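Local coordinates for protein gamma-D-glutamyl-L-lysine dipeptidyl-peptidase (Bacillus cereus ATCC 10987, PDB 3H41) that probably cleaves gamma-D-glutamyl-L-lysine bonds in peptidoglycan peptides, releasing L-Ala-gamma-D-Glu as a cysteine peptidase of the NlpC/P60 family in cell-wall degradation, at residues W40-S45 / P203-G208; E50-T55 / P283-S288; A64-E69 / K138-S143. All coordinates share one frame; numbering follows the deposited sequence. Where two conformers were deposited one is given.

Contact 1. Residues W40-S45 / P203-G208; sequences WKWTKS and PYIWAG. With DGL (D-glutamic acid), chain C; ALA (alanine), chain B.
One face of the Trp206 indole carries the methyl of the ligand alanine, its CB 3.5 Å above the ring plane and displaced toward the rim; the amide nitrogen of the ligand D-glutamate lies over the same face. At the edge of this indole, in its plane, are the hydroxyl of Tyr204 and CD of the D-glutamate. The other indole, that of Trp42 on helix 39-45, meets Ile205 obliquely, CH2 lying 4.2 Å from CG1 of the isoleucine. With CG anti to the backbone N (chi1 -173°), the Trp206 indole is directed away from the helix and onto the dipeptide. Ile205, one residue earlier, turns instead to the helix and packs against two of its residues: besides Trp42 it touches Thr43, whose CG2 is 4.3 Å from Ile205 CG1. Farther out, the end of Lys44 comes loosely up to Pro203, NZ 4.5 Å from CG. From Ile205 the backbone folds through a type II beta turn closed by Gly208 N to Ile205 O (3.0 Å), with Ala207 at its third position and the Ala207 methyl 3.9 Å from CB of the ligand alanine. The polar atoms of Trp42 and Thr43 are engaged elsewhere, Trp42 NE1 with Asp29 and Thr43 OG1 with Leu39 O. What joins helix and loop is therefore apolar: Trp42, Thr43 and Ile205 bury hydrocarbon on the side of the loop turned from the ligand, whereas Trp206 and Ala207 line the dipeptide pocket, completed by polar partners such as Asp215, Ser217, Asp234 and Ser235.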
loop_
_atom_site.group_PDB
_atom_site.type_symbol
_atom_site.label_atom_id
_atom_site.label_comp_id
_atom_site.label_asym_id
_atom_site.label_seq_id
_atom_site.Cartn_x
_atom_site.Cartn_y
_atom_site.Cartn_z
ATOM N N TRP A 40 2.926 -6.590 12.686
ATOM C CA TRP A 40 4.198 -6.368 13.382
ATOM C C TRP A 40 4.775 -7.701 13.878
ATOM O O TRP A 40 5.968 -7.967 13.716
ATOM C CB TRP A 40 4.095 -5.357 14.531
ATOM C CG TRP A 40 3.759 -3.956 14.125
ATOM C CD1 TRP A 40 2.738 -3.223 14.602
ATOM C CD2 TRP A 40 4.428 -3.118 13.138
ATOM N NE1 TRP A 40 2.728 -1.987 14.031
ATOM C CE2 TRP A 40 3.743 -1.901 13.114
ATOM C CE3 TRP A 40 5.530 -3.284 12.298
ATOM C CZ2 TRP A 40 4.104 -0.861 12.283
ATOM C CZ3 TRP A 40 5.919 -2.227 11.478
ATOM C CH2 TRP A 40 5.190 -1.037 11.464
ATOM N N LYS A 41 3.953 -8.548 14.483
ATOM C CA LYS A 41 4.401 -9.896 14.793
ATOM C C LYS A 41 4.909 -10.637 13.565
ATOM O O LYS A 41 5.957 -11.279 13.626
ATOM C CB LYS A 41 3.304 -10.734 15.421
ATOM C CG LYS A 41 3.789 -12.114 15.832
ATOM C CD LYS A 41 2.640 -13.047 16.255
ATOM C CE LYS A 41 2.519 -13.214 17.740
ATOM N NZ LYS A 41 1.871 -14.534 18.035
ATOM N N TRP A 42 4.188 -10.555 12.448
ATOM C CA TRP A 42 4.617 -11.248 11.235
ATOM C C TRP A 42 6.013 -10.812 10.773
ATOM O O TRP A 42 6.930 -11.637 10.657
ATOM C CB TRP A 42 3.636 -10.998 10.118
ATOM C CG TRP A 42 3.953 -11.703 8.850
ATOM C CD1 TRP A 42 4.281 -13.027 8.708
ATOM C CD2 TRP A 42 3.879 -11.165 7.541
ATOM N NE1 TRP A 42 4.461 -13.324 7.383
ATOM C CE2 TRP A 42 4.205 -12.210 6.640
ATOM C CE3 TRP A 42 3.618 -9.878 7.022
ATOM C CZ2 TRP A 42 4.266 -12.011 5.263
ATOM C CZ3 TRP A 42 3.659 -9.689 5.671
ATOM C CH2 TRP A 42 3.969 -10.743 4.788
ATOM N N THR A 43 6.185 -9.520 10.546
ATOM C CA THR A 43 7.442 -9.019 9.983
ATOM C C THR A 43 8.592 -9.059 10.974
ATOM O O THR A 43 9.744 -9.372 10.611
ATOM C CB THR A 43 7.297 -7.576 9.437
ATOM O OG1 THR A 43 6.770 -6.724 10.450
ATOM C CG2 THR A 43 6.410 -7.563 8.218
ATOM N N LYS A 44 8.312 -8.753 12.233
ATOM C CA LYS A 44 9.391 -8.658 13.205
ATOM C C LYS A 44 9.892 -10.049 13.646
ATOM O O LYS A 44 10.997 -10.165 14.116
ATOM C CB LYS A 44 8.985 -7.775 14.401
ATOM C CG LYS A 44 8.834 -6.323 13.956
ATOM C CD LYS A 44 8.685 -5.298 15.076
ATOM C CE LYS A 44 8.534 -3.847 14.496
ATOM N NZ LYS A 44 9.419 -3.447 13.300
ATOM N N SER A 45 9.084 -11.088 13.457
ATOM C CA SER A 45 9.447 -12.460 13.806
ATOM C C SER A 45 10.376 -13.112 12.771
ATOM O O SER A 45 11.039 -14.100 13.074
ATOM C CB SER A 45 8.194 -13.325 13.952
ATOM O OG SER A 45 7.546 -13.573 12.713
ATOM N N PRO A 203 11.045 -1.158 8.033
ATOM C CA PRO A 203 11.606 -2.292 7.286
ATOM C C PRO A 203 10.801 -2.728 6.095
ATOM O O PRO A 203 9.560 -2.765 6.129
ATOM C CB PRO A 203 11.680 -3.404 8.349
ATOM C CG PRO A 203 11.772 -2.654 9.604
ATOM C CD PRO A 203 10.793 -1.565 9.428
ATOM N N TYR A 204 11.533 -3.042 5.034
ATOM C CA TYR A 204 10.995 -3.558 3.787
ATOM C C TYR A 204 10.316 -4.898 3.941
ATOM O O TYR A 204 10.736 -5.710 4.741
ATOM C CB TYR A 204 12.165 -3.688 2.815
ATOM C CG TYR A 204 11.889 -4.211 1.415
ATOM C CD1 TYR A 204 11.738 -5.579 1.165
ATOM C CD2 TYR A 204 11.879 -3.339 0.329
ATOM C CE1 TYR A 204 11.508 -6.045 -0.139
ATOM C CE2 TYR A 204 11.700 -3.803 -0.961
ATOM C CZ TYR A 204 11.506 -5.143 -1.186
ATOM O OH TYR A 204 11.357 -5.544 -2.491
ATOM N N ILE A 205 9.253 -5.126 3.181
ATOM C CA ILE A 205 8.739 -6.485 2.997
ATOM C C ILE A 205 8.271 -6.596 1.527
ATOM O O ILE A 205 7.678 -5.689 0.991
ATOM C CB ILE A 205 7.641 -6.837 4.044
ATOM C CG1 ILE A 205 7.380 -8.367 4.148
ATOM C CG2 ILE A 205 6.358 -6.085 3.767
ATOM C CD1 ILE A 205 8.546 -9.149 4.748
ATOM N N TRP A 206 8.551 -7.723 0.896
ATOM C CA TRP A 206 8.055 -8.001 -0.454
ATOM C C TRP A 206 6.534 -7.898 -0.500
ATOM O O TRP A 206 5.843 -8.362 0.389
ATOM C CB TRP A 206 8.529 -9.376 -0.902
ATOM C CG TRP A 206 8.258 -9.766 -2.321
ATOM C CD1 TRP A 206 7.432 -10.771 -2.735
ATOM C CD2 TRP A 206 8.859 -9.232 -3.504
ATOM N NE1 TRP A 206 7.467 -10.890 -4.082
ATOM C CE2 TRP A 206 8.355 -9.976 -4.593
ATOM C CE3 TRP A 206 9.782 -8.213 -3.749
ATOM C CZ2 TRP A 206 8.699 -9.701 -5.906
ATOM C CZ3 TRP A 206 10.164 -7.965 -5.052
ATOM C CH2 TRP A 206 9.636 -8.721 -6.118
ATOM N N ALA A 207 6.047 -7.270 -1.569
ATOM C CA ALA A 207 4.643 -7.018 -1.772
ATOM C C ALA A 207 4.025 -6.037 -0.760
ATOM O O ALA A 207 2.837 -5.848 -0.751
ATOM C CB ALA A 207 3.808 -8.401 -1.820
ATOM N N GLY A 208 4.833 -5.383 0.065
ATOM C CA GLY A 208 4.303 -4.572 1.172
ATOM C C GLY A 208 3.627 -3.344 0.581
ATOM O O GLY A 208 4.180 -2.703 -0.271
HETATM N N DGL C . 7.075 -5.965 -6.541
HETATM C CA DGL C . 8.298 -5.682 -7.296
HETATM C C DGL C . 8.015 -4.841 -8.505
HETATM O O DGL C . 8.730 -4.901 -9.515
HETATM C CB DGL C . 9.322 -4.980 -6.388
HETATM C CG DGL C . 10.706 -4.783 -7.035
HETATM C CD DGL C . 11.278 -5.998 -7.762
HETATM O OE1 DGL C . 12.209 -6.604 -7.202
HETATM O OE2 DGL C . 10.860 -6.342 -8.902
HETATM O OXT DGL C . 7.086 -4.024 -8.483
HETATM N N ALA B . 3.659 -7.256 -7.043
HETATM C CA ALA B . 4.916 -7.053 -6.196
HETATM C C ALA B . 6.106 -6.705 -7.082
HETATM O O ALA B . 6.154 -7.111 -8.252
HETATM C CB ALA B . 5.243 -8.310 -5.396
#

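Contact 2. Residues E50-T55 / P283-S288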
loop_
_atom_site.group_PDB
_atom_site.type_symbol
_atom_site.label_atom_id
_atom_site.label_comp_id
_atom_site.label_asym_id
_atom_site.label_seq_id
_atom_site.Cartn_x
_atom_site.Cartn_y
_atom_site.Cartn_z
ATOM N N GLU A 50 13.975 -15.650 5.856
ATOM C CA GLU A 50 12.505 -15.903 5.822
ATOM C C GLU A 50 11.757 -14.810 5.023
ATOM O O GLU A 50 10.788 -15.111 4.304
ATOM C CB GLU A 50 11.942 -16.075 7.205
ATOM C CG GLU A 50 12.277 -17.439 7.782
ATOM C CD GLU A 50 12.086 -17.508 9.255
ATOM O OE1 GLU A 50 12.541 -16.564 9.954
ATOM O OE2 GLU A 50 11.491 -18.510 9.725
ATOM N N LYS A 51 12.249 -13.572 5.104
ATOM C CA LYS A 51 11.695 -12.489 4.309
ATOM C C LYS A 51 12.006 -12.684 2.829
ATOM O O LYS A 51 11.130 -12.486 1.951
ATOM C CB LYS A 51 12.240 -11.144 4.800
ATOM C CG LYS A 51 11.677 -10.700 6.129
ATOM C CD LYS A 51 12.227 -9.339 6.547
ATOM C CE LYS A 51 11.570 -8.879 7.876
ATOM N NZ LYS A 51 12.338 -7.698 8.432
ATOM N N LEU A 52 13.243 -13.075 2.534
ATOM C CA LEU A 52 13.675 -13.242 1.121
ATOM C C LEU A 52 12.943 -14.351 0.399
ATOM O O LEU A 52 12.701 -14.253 -0.800
ATOM C CB LEU A 52 15.189 -13.460 1.014
ATOM C CG LEU A 52 16.047 -12.236 1.378
ATOM C CD1 LEU A 52 17.531 -12.610 1.502
ATOM C CD2 LEU A 52 15.845 -11.093 0.343
ATOM N N TRP A 53 12.565 -15.394 1.132
ATOM C CA TRP A 53 11.726 -16.476 0.572
ATOM C C TRP A 53 10.439 -16.006 -0.096
ATOM O O TRP A 53 10.022 -16.545 -1.118
ATOM C CB TRP A 53 11.356 -17.433 1.674
ATOM C CG TRP A 53 10.444 -18.577 1.294
ATOM C CD1 TRP A 53 10.840 -19.774 0.761
ATOM C CD2 TRP A 53 9.017 -18.694 1.520
ATOM N NE1 TRP A 53 9.773 -20.616 0.622
ATOM C CE2 TRP A 53 8.634 -19.987 1.070
ATOM C CE3 TRP A 53 8.037 -17.846 2.050
ATOM C CZ2 TRP A 53 7.286 -20.456 1.128
ATOM C CZ3 TRP A 53 6.693 -18.305 2.128
ATOM C CH2 TRP A 53 6.338 -19.599 1.658
ATOM N N LEU A 54 9.815 -14.989 0.494
ATOM C CA LEU A 54 8.620 -14.373 -0.119
ATOM C C LEU A 54 8.837 -13.944 -1.560
ATOM O O LEU A 54 7.979 -14.204 -2.409
ATOM C CB LEU A 54 8.129 -13.203 0.740
ATOM C CG LEU A 54 7.693 -13.631 2.146
ATOM C CD1 LEU A 54 7.512 -12.379 3.048
ATOM C CD2 LEU A 54 6.415 -14.463 2.047
ATOM N N THR A 55 9.995 -13.321 -1.843
ATOM C CA THR A 55 10.408 -12.929 -3.184
ATOM C C THR A 55 10.937 -14.115 -3.997
ATOM O O THR A 55 10.499 -14.375 -5.110
ATOM C CB THR A 55 11.581 -11.891 -3.117
ATOM O OG1 THR A 55 11.177 -10.783 -2.286
ATOM C CG2 THR A 55 11.961 -11.434 -4.506
ATOM N N PRO A 283 13.984 -0.165 -0.097
ATOM C CA PRO A 283 14.872 -0.698 -1.167
ATOM C C PRO A 283 14.995 -2.205 -1.324
ATOM O O PRO A 283 14.989 -2.700 -2.451
ATOM C CB PRO A 283 16.228 -0.099 -0.800
ATOM C CG PRO A 283 16.195 0.017 0.649
ATOM C CD PRO A 283 14.767 0.343 1.041
ATOM N N ARG A 284 15.125 -2.925 -0.212
ATOM C CA ARG A 284 15.330 -4.374 -0.220
ATOM C C ARG A 284 15.168 -4.892 1.208
ATOM O O ARG A 284 15.236 -4.115 2.168
ATOM C CB ARG A 284 16.736 -4.721 -0.756
ATOM C CG ARG A 284 17.892 -4.122 0.072
ATOM C CD ARG A 284 19.292 -4.577 -0.383
ATOM N NE ARG A 284 19.433 -4.501 -1.831
ATOM C CZ ARG A 284 20.094 -5.378 -2.590
ATOM N NH1 ARG A 284 20.700 -6.449 -2.060
ATOM N NH2 ARG A 284 20.134 -5.186 -3.905
ATOM N N ALA A 285 14.983 -6.195 1.361
ATOM C CA ALA A 285 14.693 -6.778 2.667
ATOM C C ALA A 285 15.748 -6.516 3.747
ATOM O O ALA A 285 15.445 -6.512 4.921
ATOM C CB ALA A 285 14.442 -8.270 2.554
ATOM N N GLU A 286 16.993 -6.315 3.322
ATOM C CA GLU A 286 18.075 -6.096 4.263
ATOM C C GLU A 286 17.926 -4.722 4.906
ATOM O O GLU A 286 18.610 -4.433 5.874
ATOM C CB GLU A 286 19.440 -6.187 3.566
ATOM C CG GLU A 286 19.867 -7.582 3.143
ATOM C CD GLU A 286 19.296 -8.064 1.819
ATOM O OE1 GLU A 286 18.419 -7.402 1.202
ATOM O OE2 GLU A 286 19.707 -9.154 1.403
ATOM N N ARG A 287 17.064 -3.866 4.359
ATOM C CA ARG A 287 17.046 -2.479 4.752
ATOM C C ARG A 287 15.629 -1.935 5.015
ATOM O O ARG A 287 14.662 -2.714 5.165
ATOM C CB ARG A 287 17.812 -1.675 3.705
ATOM C CG ARG A 287 19.305 -2.166 3.588
ATOM C CD ARG A 287 20.314 -1.057 3.516
ATOM N NE ARG A 287 20.175 -0.272 2.295
ATOM C CZ ARG A 287 20.607 -0.631 1.086
ATOM N NH1 ARG A 287 21.224 -1.799 0.889
ATOM N NH2 ARG A 287 20.424 0.202 0.057
ATOM N N SER A 288 15.554 -0.614 5.183
ATOM C CA SER A 288 14.329 0.078 5.530
ATOM C C SER A 288 14.189 1.279 4.635
ATOM O O SER A 288 15.137 1.649 3.923
ATOM C CB SER A 288 14.395 0.575 6.966
ATOM O OG SER A 288 14.554 -0.514 7.842
HETATM O O HOH W 1 13.101 -5.949 6.239
#
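Leu52 and Lys51 of helix 48-56 receive the methyl of Ala285, which points at the helix and sits 3.9 Å from Leu52 CD2 and 4.3 Å from Lys51 CB. The CG of Leu52 lies beside its backbone N and anti to the carbonyl carbon (chi1 -69°), which swings the isobutyl end toward the loop and gives its two methyls separate partners: CD2 takes the alanine, CD1 the carboxylate of Glu286. Glu286 starts away from the helix, but a bend at chi2 (83°) folds the chain back, leaving OE2 4.1 Å from Leu52 CD1. The two side chains cross at about a right angle in this surface packing. Ala285 and Glu286 are the central residues of a type I beta turn closed by Arg287 N to Arg284 O (2.9 Å), in the loop that joins strands 278-281 and 290-293 of the NlpC/P60 catalytic domain, whereas the helix belongs to the N-terminal part of the chain. Lys51 starts out with much the same first torsion as Leu52 but continues extended, running from CB, which meets the alanine methyl, to a water at its ammonium end. That water accepts from NZ (2.9 Å) and donates to Ala285 O (2.7 Å), so the same residue is met through its methyl and, by way of solvent, through its carbonyl. Leu48, a turn earlier in the helix, also touches Ala285 and Glu286.

Contact 3. Residues A64-E69 / K138-S143; sequences ALLGQE and KSLEVS. With PO4 (phosphate ion), chain D.
Leu66 and Leu140 share one side-chain setting, CG anti to the backbone N (chi1 -178° in both), and from opposing segments it drives their ends together tip to tip, CD2 to CD2 at 3.8 Å. The same Leu66 methyl lies 3.8 Å from Val142 CG1, the valine approaching at a slant, so a single methyl serves two residues, two positions apart on strand 139-143. Leu65 differs, its CG beside the backbone N and anti to the carbonyl carbon (chi1 -55°), and its forked end rests on Ser143: CD2 is 3.9 Å from Ser143 CB. The serine hydroxyl lies near both methyls but finds its polar partner in Gly211 N. Leu65 and Leu66 are the first two residues of a type II beta turn, with Gly67 at the third position and Gln68 N bonded to Leu65 O at 2.8 Å. The extended Gln68 side chain reaches back across the ends of the turn to Leu65 N, OE1 accepting in the carbonyl plane (3.0 Å, N-H...O angle 157°), while NE2 bonds His85 O; the glutamine thus reinforces the turn with a second link. Just before the strand, Lys138 NZ reaches a phosphate O3 at 3.0 Å, an ion probably from the crystallisation liquor that is also bound by Ser134 OG, Gln166 NE2 and the backbone N of Lys136. The contact joins two SH3-like domains: the tight turn between strands 60-65 and 69-76 of the first packs its leucines against strand 139-143, an outermost strand of the second domain's antiparallel sheet.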
loop_
_atom_site.group_PDB
_atom_site.type_symbol
_atom_site.label_atom_id
_atom_site.label_comp_id
_atom_site.label_asym_id
_atom_site.label_seq_id
_atom_site.Cartn_x
_atom_site.Cartn_y
_atom_site.Cartn_z
ATOM N N ALA A 64 -3.770 -5.397 0.362
ATOM C CA ALA A 64 -4.933 -4.512 0.233
ATOM C C ALA A 64 -5.342 -4.066 1.614
ATOM O O ALA A 64 -5.318 -4.873 2.560
ATOM C CB ALA A 64 -6.086 -5.231 -0.468
ATOM N N LEU A 65 -5.704 -2.793 1.745
ATOM C CA LEU A 65 -6.039 -2.243 3.067
ATOM C C LEU A 65 -7.511 -2.410 3.483
ATOM O O LEU A 65 -8.403 -2.481 2.636
ATOM C CB LEU A 65 -5.699 -0.756 3.132
ATOM C CG LEU A 65 -4.257 -0.326 2.788
ATOM C CD1 LEU A 65 -4.051 1.205 2.964
ATOM C CD2 LEU A 65 -3.246 -1.145 3.601
ATOM N N LEU A 66 -7.742 -2.394 4.800
ATOM C CA LEU A 66 -9.070 -2.329 5.390
ATOM C C LEU A 66 -9.989 -1.443 4.556
ATOM O O LEU A 66 -9.645 -0.294 4.227
ATOM C CB LEU A 66 -8.988 -1.785 6.811
ATOM C CG LEU A 66 -10.330 -1.719 7.540
ATOM C CD1 LEU A 66 -10.720 -3.090 7.999
ATOM C CD2 LEU A 66 -10.212 -0.695 8.725
ATOM N N GLY A 67 -11.146 -1.988 4.198
ATOM C CA GLY A 67 -12.128 -1.260 3.408
ATOM C C GLY A 67 -11.963 -1.231 1.904
ATOM O O GLY A 67 -12.886 -0.802 1.196
ATOM N N GLN A 68 -10.801 -1.651 1.387
ATOM C CA GLN A 68 -10.584 -1.682 -0.051
ATOM C C GLN A 68 -11.529 -2.721 -0.667
ATOM O O GLN A 68 -11.806 -3.770 -0.046
ATOM C CB GLN A 68 -9.113 -2.000 -0.366
ATOM C CG GLN A 68 -8.663 -1.664 -1.776
ATOM C CD GLN A 68 -7.140 -1.403 -1.903
ATOM O OE1 GLN A 68 -6.342 -1.586 -0.943
ATOM N NE2 GLN A 68 -6.740 -0.948 -3.093
ATOM N N GLU A 69 -12.072 -2.382 -1.844
ATOM C CA GLU A 69 -13.033 -3.251 -2.519
ATOM C C GLU A 69 -12.293 -4.252 -3.404
ATOM O O GLU A 69 -11.288 -3.917 -4.025
ATOM C CB GLU A 69 -13.971 -2.442 -3.391
ATOM C CG GLU A 69 -15.154 -3.252 -3.927
ATOM C CD GLU A 69 -16.174 -2.379 -4.677
ATOM O OE1 GLU A 69 -16.481 -1.262 -4.201
ATOM O OE2 GLU A 69 -16.673 -2.812 -5.733
ATOM N N LYS A 138 -13.055 -3.329 21.549
ATOM C CA LYS A 138 -12.051 -3.610 20.540
ATOM C C LYS A 138 -11.494 -2.335 19.898
ATOM O O LYS A 138 -12.072 -1.235 19.932
ATOM C CB LYS A 138 -12.607 -4.528 19.467
ATOM C CG LYS A 138 -13.133 -5.820 19.994
ATOM C CD LYS A 138 -13.447 -6.789 18.887
ATOM C CE LYS A 138 -13.861 -8.103 19.486
ATOM N NZ LYS A 138 -14.198 -9.109 18.484
ATOM N N SER A 139 -10.315 -2.499 19.321
ATOM C CA SER A 139 -9.629 -1.428 18.632
ATOM C C SER A 139 -8.827 -2.065 17.493
ATOM O O SER A 139 -8.715 -3.287 17.433
ATOM C CB SER A 139 -8.706 -0.688 19.591
ATOM O OG SER A 139 -7.762 -1.573 20.219
ATOM N N LEU A 140 -8.325 -1.251 16.571
ATOM C CA LEU A 140 -7.602 -1.765 15.396
ATOM C C LEU A 140 -6.512 -0.784 15.007
ATOM O O LEU A 140 -6.763 0.421 14.826
ATOM C CB LEU A 140 -8.559 -1.948 14.214
ATOM C CG LEU A 140 -7.966 -2.525 12.938
ATOM C CD1 LEU A 140 -7.425 -3.958 13.241
ATOM C CD2 LEU A 140 -9.030 -2.584 11.841
ATOM N N GLU A 141 -5.291 -1.296 14.866
ATOM C CA GLU A 141 -4.225 -0.469 14.295
ATOM C C GLU A 141 -4.348 -0.488 12.756
ATOM O O GLU A 141 -4.209 -1.547 12.128
ATOM C CB GLU A 141 -2.857 -0.976 14.728
ATOM C CG GLU A 141 -1.726 -0.069 14.223
ATOM C CD GLU A 141 -0.329 -0.528 14.666
ATOM O OE1 GLU A 141 -0.199 -1.568 15.331
ATOM O OE2 GLU A 141 0.656 0.172 14.373
ATOM N N VAL A 142 -4.537 0.685 12.150
ATOM C CA VAL A 142 -4.749 0.773 10.714
ATOM C C VAL A 142 -3.585 1.511 10.036
ATOM O O VAL A 142 -2.898 2.360 10.653
ATOM C CB VAL A 142 -6.077 1.443 10.364
ATOM C CG1 VAL A 142 -7.245 0.513 10.785
ATOM C CG2 VAL A 142 -6.226 2.812 11.032
ATOM N N SER A 143 -3.408 1.221 8.747
ATOM C CA SER A 143 -2.359 1.835 7.949
ATOM C C SER A 143 -2.686 3.214 7.366
ATOM O O SER A 143 -3.802 3.485 6.979
ATOM C CB SER A 143 -2.071 0.902 6.759
ATOM O OG SER A 143 -1.190 1.495 5.812
HETATM P P PO4 D . -17.304 -6.555 19.132
HETATM O O1 PO4 D . -18.801 -6.478 18.961
HETATM O O2 PO4 D . -17.003 -6.974 20.584
HETATM O O3 PO4 D . -16.807 -7.627 18.185
HETATM O O4 PO4 D . -16.668 -5.236 18.832
#

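Along the chain the segments run 40-45, 50-55, 64-69, 138-143, 203-208, 283-288, so the segments of contacts 1 and 2 alternate and contact 3 falls within both spans. Contacts 1 and 2 tie the N-terminal region to the NlpC/P60 domain, while contact 3 ties it to the second SH3-like domain. Contacts 1 and 2, with centres 8 Å apart, use successive helices and touch directly: Tyr204 N probably bonds Arg287 O. Contact 3 lies about 16 Å, centre to centre, from contact 1 and 24 Å from contact 2; a hydrogen bond from Trp40 NE1 to Glu141 OE2 connects contacts 1 and 3. The N-terminal part thus meets both other domains and lends Leu60, Glu61 and Tyr96 to the alanine end of the dipeptide pocket.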